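Local coordinates for Serine/threonine-protein kinase Tel1 (Chaetomium thermophilum, PDB 6SKY) that probably phosphorylates serine and threonine residues of protein substrates with ATP to signal DNA damage, acting as the fungal counterpart of ATM, at residues G1989-S1994 and R2019-W2024. Residues are numbered along the deposited sequence; the frame is centred on the assembly and turned at random.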
# COMPACT_ATOMS: atom_id res chain seq x y z
N GLY A 1989 -4.86 19.20 -5.25
CA GLY A 1989 -3.86 20.25 -5.31
C GLY A 1989 -3.26 20.41 -6.68
O GLY A 1989 -2.49 21.35 -6.89
N LEU A 1990 -3.59 19.53 -7.62
CA LEU A 1990 -3.12 19.65 -8.98
C LEU A 1990 -3.86 20.77 -9.69
O LEU A 1990 -4.88 20.53 -10.35
CB LEU A 1990 -3.32 18.32 -9.71
CG LEU A 1990 -2.64 17.16 -9.00
CD1 LEU A 1990 -2.90 15.87 -9.72
CD2 LEU A 1990 -1.16 17.43 -8.92
N ALA A 1991 -3.36 21.99 -9.57
CA ALA A 1991 -4.09 23.15 -10.08
C ALA A 1991 -3.88 23.36 -11.57
O ALA A 1991 -4.80 23.82 -12.24
CB ALA A 1991 -3.68 24.40 -9.30
N GLY A 1992 -2.70 23.05 -12.10
CA GLY A 1992 -2.48 23.24 -13.52
C GLY A 1992 -3.31 22.30 -14.38
O GLY A 1992 -3.79 22.69 -15.45
N LEU A 1993 -3.49 21.06 -13.93
CA LEU A 1993 -4.32 20.13 -14.67
C LEU A 1993 -5.78 20.56 -14.67
O LEU A 1993 -6.45 20.49 -15.71
CB LEU A 1993 -4.19 18.73 -14.08
CG LEU A 1993 -3.02 17.86 -14.53
CD1 LEU A 1993 -1.74 18.29 -13.85
CD2 LEU A 1993 -3.32 16.42 -14.24
N SER A 1994 -6.28 21.01 -13.53
CA SER A 1994 -7.66 21.49 -13.51
C SER A 1994 -7.81 22.78 -14.29
O SER A 1994 -8.86 23.03 -14.87
CB SER A 1994 -8.12 21.67 -12.07
OG SER A 1994 -7.16 22.38 -11.33
N ARG A 2019 -6.90 31.61 -8.02
CA ARG A 2019 -6.17 32.12 -6.86
C ARG A 2019 -4.91 31.32 -6.59
O ARG A 2019 -3.89 31.88 -6.19
CB ARG A 2019 -7.07 32.12 -5.64
CG ARG A 2019 -6.41 32.68 -4.42
CD ARG A 2019 -7.29 32.57 -3.21
NE ARG A 2019 -7.77 31.22 -2.98
CZ ARG A 2019 -7.03 30.25 -2.48
NH1 ARG A 2019 -7.55 29.05 -2.30
NH2 ARG A 2019 -5.77 30.46 -2.18
N LYS A 2020 -4.96 30.00 -6.78
CA LYS A 2020 -3.78 29.18 -6.53
C LYS A 2020 -2.69 29.44 -7.55
O LYS A 2020 -1.51 29.48 -7.20
CB LYS A 2020 -4.16 27.71 -6.52
CG LYS A 2020 -4.88 27.28 -5.29
CD LYS A 2020 -5.33 25.86 -5.42
CE LYS A 2020 -6.02 25.40 -4.16
NZ LYS A 2020 -5.11 25.54 -3.01
N LEU A 2021 -3.04 29.59 -8.82
CA LEU A 2021 -2.04 29.89 -9.83
C LEU A 2021 -1.72 31.37 -9.92
O LEU A 2021 -0.80 31.73 -10.66
CB LEU A 2021 -2.50 29.39 -11.20
CG LEU A 2021 -2.59 27.88 -11.32
CD1 LEU A 2021 -3.21 27.50 -12.64
CD2 LEU A 2021 -1.23 27.28 -11.18
N GLU A 2022 -2.44 32.21 -9.20
CA GLU A 2022 -2.25 33.66 -9.19
C GLU A 2022 -2.48 34.27 -10.57
O GLU A 2022 -1.61 34.89 -11.17
CB GLU A 2022 -0.87 34.01 -8.65
CG GLU A 2022 -0.68 33.57 -7.24
CD GLU A 2022 0.55 34.14 -6.61
OE1 GLU A 2022 1.41 34.64 -7.36
OE2 GLU A 2022 0.66 34.11 -5.37
N ILE A 2023 -3.70 34.09 -11.05
CA ILE A 2023 -4.18 34.66 -12.31
C ILE A 2023 -5.18 35.74 -11.93
O ILE A 2023 -6.35 35.45 -11.70
CB ILE A 2023 -4.82 33.60 -13.20
CG1 ILE A 2023 -3.80 32.53 -13.57
CG2 ILE A 2023 -5.40 34.22 -14.43
CD1 ILE A 2023 -4.42 31.29 -14.10
N TRP A 2024 -4.72 36.98 -11.85
CA TRP A 2024 -5.49 38.03 -11.22
C TRP A 2024 -6.29 38.87 -12.20
O TRP A 2024 -6.63 40.01 -11.88
CB TRP A 2024 -4.57 38.93 -10.41
CG TRP A 2024 -3.82 38.24 -9.33
CD1 TRP A 2024 -2.48 38.27 -9.13
CD2 TRP A 2024 -4.36 37.43 -8.28
NE1 TRP A 2024 -2.15 37.53 -8.04
CE2 TRP A 2024 -3.29 37.01 -7.50
CE3 TRP A 2024 -5.65 37.03 -7.94
CZ2 TRP A 2024 -3.46 36.19 -6.40
CZ3 TRP A 2024 -5.81 36.23 -6.86
CH2 TRP A 2024 -4.73 35.82 -6.10
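Ala1991 sets its methyl group against Leu2021 and Lys2020, where the first turn of helix 1991-1999 meets the last turn of helix 2011-2021. The methyl CB of Ala1991 lies 4.2 Å from CG, the branch point of Leu2021, and a nearly equal 4.3 Å from CB of Lys2020, so it rests on two successive residues at once. With CG of Leu2021 anti to its carbonyl carbon (chi1 -67°), the branch reaches toward the other helix, and CD1 rests 4.0 Å from the carbonyl O of Ala1991. CD1 of Leu2021 also lies 4.4 Å from CA of Gly1992, so the leucine methyl meets main chain there. Lys2020 contributes carbon alone: its chain runs extended as far as CE, and only NZ turns off.

Both helices belong to the alpha-solenoid FAT region, remote from the nucleotide site, and their ends are finished differently. Gly1989, with positive phi, ends helix 1974-1988, and Leu1990, N-cap of helix 1991-1999 and centre of an inverse gamma turn, completes the link. A Schellman motif closes helix 2011-2021, with Glu2022 at C-prime in positive phi and a weak 3.4 Å bond from Glu2022 N to Arg2019 O. The second subunit also reaches these helix ends: Asp1964 of that subunit accepts hydrogen bonds from the backbone N of Ala1991 and of Gly1992, a placement that would favour its negative charge at a helix start, while Arg1970 of the second subunit donates to Glu2022 O at the other helix's finish. Leu1967 of the second subunit packs on Leu2021.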